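Local structure of photoreceptor-histidine kinase BphP (Stigmatella aurantiaca DW4/3-1, 6BAF) at residues 12-17 with 218-223; 105-110 with 235-240. The protein probably senses red and far-red light through a bilin chromophore and passes the signal on as a histidine kinase. One frame throughout, in Å; residues are numbered along the deposited sequence.

Interaction 1. Residues 12-17 with 218-223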
loop_
_atom_site.group_PDB
_atom_site.type_symbol
_atom_site.label_atom_id
_atom_site.label_comp_id
_atom_site.label_asym_id
_atom_site.label_seq_id
_atom_site.Cartn_x
_atom_site.Cartn_y
_atom_site.Cartn_z
ATOM N N GLY A 12 -25.930 -0.059 -21.166
ATOM C CA GLY A 12 -27.152 0.543 -20.664
ATOM C C GLY A 12 -27.557 0.085 -19.292
ATOM O O GLY A 12 -28.606 0.546 -18.775
ATOM N N ALA A 13 -26.744 -0.773 -18.658
ATOM C CA ALA A 13 -27.116 -1.369 -17.383
ATOM C C ALA A 13 -25.865 -1.676 -16.572
ATOM O O ALA A 13 -24.752 -1.758 -17.107
ATOM C CB ALA A 13 -27.936 -2.646 -17.591
ATOM N N ILE A 14 -26.070 -1.880 -15.271
ATOM C CA ILE A 14 -25.004 -2.207 -14.350
ATOM C C ILE A 14 -25.337 -3.489 -13.581
ATOM O O ILE A 14 -26.477 -3.963 -13.547
ATOM C CB ILE A 14 -24.740 -1.070 -13.350
ATOM C CG1 ILE A 14 -25.992 -0.844 -12.530
ATOM C CG2 ILE A 14 -24.252 0.169 -14.034
ATOM C CD1 ILE A 14 -25.680 -0.230 -11.218
ATOM N N GLN A 15 -24.320 -4.005 -12.917
ATOM C CA GLN A 15 -24.488 -5.108 -11.994
ATOM C C GLN A 15 -25.106 -4.552 -10.727
ATOM O O GLN A 15 -24.640 -3.532 -10.215
ATOM C CB GLN A 15 -23.131 -5.746 -11.717
ATOM C CG GLN A 15 -22.463 -6.310 -12.964
ATOM C CD GLN A 15 -21.110 -6.949 -12.662
ATOM O OE1 GLN A 15 -21.012 -7.823 -11.793
ATOM N NE2 GLN A 15 -20.058 -6.507 -13.362
ATOM N N PRO A 16 -26.178 -5.151 -10.210
ATOM C CA PRO A 16 -27.004 -4.447 -9.224
ATOM C C PRO A 16 -26.480 -4.440 -7.799
ATOM O O PRO A 16 -27.203 -3.956 -6.921
ATOM C CB PRO A 16 -28.342 -5.207 -9.303
ATOM C CG PRO A 16 -27.950 -6.578 -9.759
ATOM C CD PRO A 16 -26.804 -6.396 -10.694
ATOM N N HIS A 17 -25.259 -4.922 -7.500
ATOM C CA HIS A 17 -24.817 -4.841 -6.100
ATOM C C HIS A 17 -24.332 -3.461 -5.711
ATOM O O HIS A 17 -24.080 -3.231 -4.521
ATOM C CB HIS A 17 -23.696 -5.842 -5.796
ATOM C CG HIS A 17 -22.491 -5.681 -6.671
ATOM N ND1 HIS A 17 -22.439 -6.167 -7.963
ATOM C CD2 HIS A 17 -21.299 -5.076 -6.446
ATOM C CE1 HIS A 17 -21.260 -5.881 -8.490
ATOM N NE2 HIS A 17 -20.554 -5.205 -7.593
ATOM N N ALA A 218 -29.375 -3.771 -13.851
ATOM C CA ALA A 218 -30.144 -2.603 -13.408
ATOM C C ALA A 218 -29.974 -1.487 -14.450
ATOM O O ALA A 218 -28.868 -0.948 -14.617
ATOM C CB ALA A 218 -29.693 -2.134 -12.023
ATOM N N ARG A 219 -31.054 -1.166 -15.172
ATOM C CA ARG A 219 -30.991 -0.133 -16.208
ATOM C C ARG A 219 -30.587 1.210 -15.609
ATOM O O ARG A 219 -30.949 1.554 -14.481
ATOM C CB ARG A 219 -32.342 0.013 -16.944
ATOM C CG ARG A 219 -32.795 -1.289 -17.608
ATOM C CD ARG A 219 -32.155 -1.468 -18.979
ATOM N NE ARG A 219 -31.740 -2.872 -19.090
ATOM C CZ ARG A 219 -30.940 -3.387 -20.038
ATOM N NH1 ARG A 219 -30.435 -2.589 -21.006
ATOM N NH2 ARG A 219 -30.641 -4.705 -19.992
ATOM N N VAL A 220 -29.826 1.971 -16.384
ATOM C CA VAL A 220 -29.449 3.325 -16.005
ATOM C C VAL A 220 -30.480 4.263 -16.617
ATOM O O VAL A 220 -30.558 4.383 -17.845
ATOM C CB VAL A 220 -28.037 3.679 -16.480
ATOM C CG1 VAL A 220 -27.710 5.064 -16.015
ATOM C CG2 VAL A 220 -27.020 2.662 -15.926
ATOM N N ARG A 221 -31.274 4.909 -15.767
ATOM C CA ARG A 221 -32.284 5.867 -16.203
ATOM C C ARG A 221 -31.668 7.254 -16.260
ATOM O O ARG A 221 -30.776 7.575 -15.477
ATOM C CB ARG A 221 -33.479 5.903 -15.233
ATOM C CG ARG A 221 -34.003 4.544 -14.795
ATOM C CD ARG A 221 -35.184 4.006 -15.626
ATOM N NE ARG A 221 -35.773 2.804 -14.999
ATOM C CZ ARG A 221 -36.680 2.831 -14.008
ATOM N NH1 ARG A 221 -37.130 3.998 -13.514
ATOM N NH2 ARG A 221 -37.142 1.687 -13.499
ATOM N N ALA A 222 -32.196 8.106 -17.141
ATOM C CA ALA A 222 -31.640 9.438 -17.334
ATOM C C ALA A 222 -32.761 10.474 -17.430
ATOM O O ALA A 222 -33.895 10.160 -17.795
ATOM C CB ALA A 222 -30.763 9.463 -18.600
ATOM N N LEU A 223 -32.428 11.716 -17.090
ATOM C CA LEU A 223 -33.310 12.842 -17.372
ATOM C C LEU A 223 -33.628 12.883 -18.869
ATOM O O LEU A 223 -32.815 12.433 -19.695
ATOM C CB LEU A 223 -32.657 14.157 -16.971
ATOM C CG LEU A 223 -32.471 14.484 -15.496
ATOM C CD1 LEU A 223 -31.549 15.704 -15.364
ATOM C CD2 LEU A 223 -33.847 14.752 -14.849
#

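Interaction 2. Residues 105-110 with 235-240. With BLR (3-[5-[(Z)-(4-ethenyl-3-methyl-5-oxidanylidene-pyrrol-2-ylidene)methyl]-2-[[5-[(Z)-(3-ethenyl-4-methyl-5-oxidanylidene-pyrrol-2-ylidene)methyl]-3-(3-hydroxy-3-oxopropyl)-4-methyl-1H-pyrrol-2-yl]methyl]-4-methyl-1H-pyrrol-3-yl]propanoic acid), chain B.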
loop_
_atom_site.group_PDB
_atom_site.type_symbol
_atom_site.label_atom_id
_atom_site.label_comp_id
_atom_site.label_asym_id
_atom_site.label_seq_id
_atom_site.Cartn_x
_atom_site.Cartn_y
_atom_site.Cartn_z
ATOM N N ILE A 105 -19.056 10.116 -13.366
ATOM C CA ILE A 105 -19.774 8.921 -12.948
ATOM C C ILE A 105 -19.349 8.591 -11.528
ATOM O O ILE A 105 -18.146 8.514 -11.238
ATOM C CB ILE A 105 -19.489 7.745 -13.893
ATOM C CG1 ILE A 105 -20.002 8.075 -15.293
ATOM C CG2 ILE A 105 -20.073 6.455 -13.292
ATOM C CD1 ILE A 105 -19.614 7.089 -16.380
ATOM N N LEU A 106 -20.325 8.392 -10.648
ATOM C CA LEU A 106 -20.069 8.043 -9.257
ATOM C C LEU A 106 -20.695 6.678 -9.008
ATOM O O LEU A 106 -21.910 6.498 -9.194
ATOM C CB LEU A 106 -20.633 9.112 -8.316
ATOM C CG LEU A 106 -20.693 8.778 -6.828
ATOM C CD1 LEU A 106 -19.270 8.583 -6.257
ATOM C CD2 LEU A 106 -21.456 9.884 -6.070
ATOM N N GLU A 107 -19.861 5.694 -8.670
ATOM C CA GLU A 107 -20.332 4.357 -8.331
ATOM C C GLU A 107 -20.266 4.152 -6.831
ATOM O O GLU A 107 -19.288 4.552 -6.183
ATOM C CB GLU A 107 -19.508 3.302 -9.070
ATOM C CG GLU A 107 -19.814 3.474 -10.540
ATOM C CD GLU A 107 -19.071 2.542 -11.427
ATOM O OE1 GLU A 107 -17.808 2.677 -11.538
ATOM O OE2 GLU A 107 -19.761 1.671 -12.023
ATOM N N LEU A 108 -21.334 3.576 -6.276
ATOM C CA LEU A 108 -21.507 3.436 -4.833
ATOM C C LEU A 108 -21.633 1.958 -4.505
ATOM O O LEU A 108 -22.504 1.273 -5.053
ATOM C CB LEU A 108 -22.745 4.171 -4.332
ATOM C CG LEU A 108 -22.793 5.673 -4.591
ATOM C CD1 LEU A 108 -24.116 6.258 -4.099
ATOM C CD2 LEU A 108 -21.614 6.401 -3.972
ATOM N N GLU A 109 -20.744 1.466 -3.635
ATOM C CA GLU A 109 -20.786 0.100 -3.127
ATOM C C GLU A 109 -20.861 0.121 -1.604
ATOM O O GLU A 109 -20.174 0.929 -0.957
ATOM C CB GLU A 109 -19.568 -0.685 -3.581
ATOM C CG GLU A 109 -19.638 -1.132 -5.063
ATOM C CD GLU A 109 -18.291 -1.734 -5.580
ATOM O OE1 GLU A 109 -18.314 -2.560 -6.525
ATOM O OE2 GLU A 109 -17.201 -1.364 -5.047
ATOM N N PRO A 110 -21.740 -0.679 -1.010
ATOM C CA PRO A 110 -21.891 -0.638 0.454
ATOM C C PRO A 110 -20.538 -0.811 1.136
ATOM O O PRO A 110 -19.694 -1.613 0.702
ATOM C CB PRO A 110 -22.834 -1.805 0.745
ATOM C CG PRO A 110 -23.606 -2.004 -0.524
ATOM C CD PRO A 110 -22.708 -1.575 -1.663
ATOM N N SER A 235 -16.242 2.061 -15.698
ATOM C CA SER A 235 -17.135 1.848 -14.570
ATOM C C SER A 235 -16.995 0.419 -14.048
ATOM O O SER A 235 -16.996 -0.551 -14.830
ATOM C CB SER A 235 -18.565 2.143 -15.015
ATOM O OG SER A 235 -19.466 1.359 -14.265
ATOM N N VAL A 236 -16.849 0.285 -12.727
ATOM C CA VAL A 236 -16.624 -1.042 -12.154
ATOM C C VAL A 236 -17.927 -1.833 -12.109
ATOM O O VAL A 236 -17.904 -3.070 -12.063
ATOM C CB VAL A 236 -15.997 -0.932 -10.743
ATOM C CG1 VAL A 236 -14.875 0.105 -10.738
ATOM C CG2 VAL A 236 -17.013 -0.483 -9.734
ATOM N N LEU A 237 -19.072 -1.157 -12.145
ATOM C CA LEU A 237 -20.342 -1.860 -12.088
ATOM C C LEU A 237 -20.898 -2.217 -13.458
ATOM O O LEU A 237 -22.022 -2.731 -13.526
ATOM C CB LEU A 237 -21.362 -1.010 -11.342
ATOM C CG LEU A 237 -21.038 -0.790 -9.869
ATOM C CD1 LEU A 237 -22.004 0.214 -9.272
ATOM C CD2 LEU A 237 -21.035 -2.125 -9.099
ATOM N N ARG A 238 -20.179 -1.901 -14.528
ATOM C CA ARG A 238 -20.644 -2.133 -15.903
ATOM C C ARG A 238 -21.165 -3.559 -16.074
ATOM O O ARG A 238 -20.470 -4.529 -15.765
ATOM C CB ARG A 238 -19.493 -1.887 -16.891
ATOM C CG ARG A 238 -19.843 -2.145 -18.376
ATOM C CD ARG A 238 -18.635 -1.970 -19.314
ATOM N NE ARG A 238 -17.553 -2.890 -18.960
ATOM C CZ ARG A 238 -17.453 -4.125 -19.438
ATOM N NH1 ARG A 238 -16.459 -4.900 -19.032
ATOM N NH2 ARG A 238 -18.348 -4.589 -20.325
ATOM N N SER A 239 -22.392 -3.688 -16.584
ATOM C CA SER A 239 -22.931 -5.010 -16.861
ATOM C C SER A 239 -22.140 -5.659 -17.977
ATOM O O SER A 239 -21.886 -5.037 -19.016
ATOM C CB SER A 239 -24.411 -4.906 -17.245
ATOM O OG SER A 239 -24.959 -6.210 -17.337
ATOM N N VAL A 240 -21.743 -6.920 -17.797
ATOM C CA VAL A 240 -20.792 -7.435 -18.782
ATOM C C VAL A 240 -21.534 -8.159 -19.898
ATOM O O VAL A 240 -22.728 -8.460 -19.785
ATOM C CB VAL A 240 -19.724 -8.352 -18.154
ATOM C CG1 VAL A 240 -18.952 -7.605 -17.030
ATOM C CG2 VAL A 240 -20.356 -9.643 -17.693
HETATM C CHA BLR B . -14.362 -11.675 -21.508
HETATM N NA BLR B . -13.387 -14.012 -21.453
HETATM C C1A BLR B . -13.510 -12.780 -20.940
HETATM C C2A BLR B . -12.725 -12.649 -19.791
HETATM C C3A BLR B . -12.083 -13.820 -19.607
HETATM C C4A BLR B . -12.516 -14.667 -20.639
HETATM C CMA BLR B . -11.072 -14.112 -18.458
HETATM C CAA BLR B . -12.621 -11.379 -18.943
HETATM C CBA BLR B . -13.795 -11.227 -17.940
HETATM C CGA BLR B . -13.624 -12.140 -16.716
HETATM O O1A BLR B . -12.585 -11.974 -16.012
HETATM O O2A BLR B . -14.480 -13.051 -16.397
HETATM C CHB BLR B . -12.127 -16.093 -20.962
HETATM N NB BLR B . -12.068 -17.105 -18.656
HETATM C C1B BLR B . -11.707 -16.994 -20.121
HETATM C C2B BLR B . -10.814 -18.138 -20.423
HETATM C C3B BLR B . -10.589 -18.918 -19.274
HETATM C C4B BLR B . -11.335 -18.336 -18.123
HETATM C CMB BLR B . -10.180 -18.453 -21.782
HETATM O OB BLR B . -11.396 -18.726 -17.012
HETATM C CAB BLR B . -9.670 -20.151 -19.277
HETATM C CBB BLR B . -9.357 -20.785 -18.171
HETATM N NC BLR B . -16.198 -15.398 -25.146
HETATM C C1C BLR B . -16.273 -16.707 -25.913
HETATM C C2C BLR B . -16.951 -16.375 -27.202
HETATM C C3C BLR B . -17.270 -14.995 -27.289
HETATM C C4C BLR B . -16.828 -14.329 -26.023
HETATM C CMC BLR B . -17.213 -17.420 -28.266
HETATM O OC BLR B . -15.895 -17.772 -25.563
HETATM C CAC BLR B . -17.971 -14.298 -28.471
HETATM C CBC BLR B . -17.516 -14.408 -29.732
HETATM C CHD BLR B . -16.965 -13.070 -25.742
HETATM N ND BLR B . -15.395 -12.892 -23.548
HETATM C C1D BLR B . -16.358 -12.378 -24.548
HETATM C C2D BLR B . -16.725 -11.002 -24.256
HETATM C C3D BLR B . -15.968 -10.607 -23.074
HETATM C C4D BLR B . -15.108 -11.753 -22.606
HETATM C CMD BLR B . -17.701 -10.149 -25.077
HETATM C CAD BLR B . -16.038 -9.258 -22.390
HETATM C CBD BLR B . -16.989 -9.367 -21.208
HETATM C CGD BLR B . -17.058 -7.924 -20.746
HETATM O O1D BLR B . -15.995 -7.353 -20.327
HETATM O O2D BLR B . -18.154 -7.297 -20.877
#

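Interaction 1. Residues 12-17 with 218-223
In the knot characteristic of phytochromes, Ala13 and Ile14 of the N-terminal segment form a short antiparallel pairing with Ala218 and Arg219 of the GAF insertion. Ile14 and Ala218 make the hydrogen-bonded pair: Ile14 N reaches Ala218 O at 3.0 Å, and Ala218 N returns to Ile14 O at 2.9 Å. Ala13 faces Arg219 as the non-hydrogen-bonded pair, their CA atoms 4.2 Å apart. Beyond it, Val220 N donates to Gly12 O at 3.0 Å. Gly12 has a positive phi (80°), where a side chain would crowd the preceding carbonyl, so glycine suits the bend leading into the strand.

The two faces differ. On one, the Arg219 chain bends at its second and third torsions and folds back, laying a face of its guanidinium over the methyl of Ala13, with CZ 3.9 Å from Ala13 CB; the small alanine leaves the flat cation room to lie there, while Arg219 remains exposed. On the other, Ile14 CG1 lies 4.0 Å from Ala218 CB, and Ile14 CG2 meets Val220 CG2 at 4.2 Å as the two branched chains cross at about a right angle. Pro16 CB touches the same Ala218 methyl from beyond the end of the strand. Leu20 lies against both Ile14 and Val220, extending this apolar layer into strand 19-23. On its far side, strand 218-222 pairs with strand 30-34, so the GAF insertion joins the edge of the PAS sheet, the interlocked arrangement typical of the phytochrome knot.

Interaction 2. Residues 105-110 with 235-240
With CG anti to its carbonyl carbon and beside the backbone N (chi1 -66°), and the chain extended beyond (chi2 179°), Glu107 reaches from its PAS strand to the type I turn Ser235-Arg238, part of the GAF lasso of the phytochrome knot. Its carboxylate takes the backbone N-H groups of the two central turn residues. Glu107 OE1 uses its syn lone pair to accept from Val236 N at 2.8 Å, and Glu107 OE2 accepts from Leu237 N at 2.9 Å. The second bond is less certain, because OE2 is modelled too close to Ser235 OG. A carboxylate suits this buried place: its two oxygens can serve two adjacent amides, which would probably help stabilise its charge.

Leu237 runs past Glu107 in the opposite direction, so its CD1 lies 4.0 Å from Glu107 CB and covers the aliphatic stem. Its other methyl, Leu237 CD2, approaches Glu109 OE1 at 3.8 Å, while Glu109 OE2 forms a salt bridge with Arg287. From the last residue of the turn, the side chain of Arg238 leads away to a chromophore propionate near the guanidinium plane: Arg238 NH1 donates a hydrogen bond to BLR O1D and Arg238 NH2 one to BLR O2D, both at 2.8 Å.

Segment 12-17 is threaded between the two GAF pieces. While one edge of it pairs with 218-223 in interaction 1, the other turns to 235-240 of interaction 2: Gln15 N lies 2.7 Å from Leu237 O, and Ala13 O lies 3.1 Å from Ser239 N, both probable hydrogen bonds. Leu237 also packs its CD2 against His17 NE2 at 3.5 Å, so one residue touches both the N-terminal segment and the PAS strand of interaction 2. The contact centres are about 9 Å apart. Interaction 2 carries the direct link to the bilin, through Arg238 and Val240; in interaction 1 the side chain of Ala13 is about 11 Å from the bound BLR at the nearest atoms.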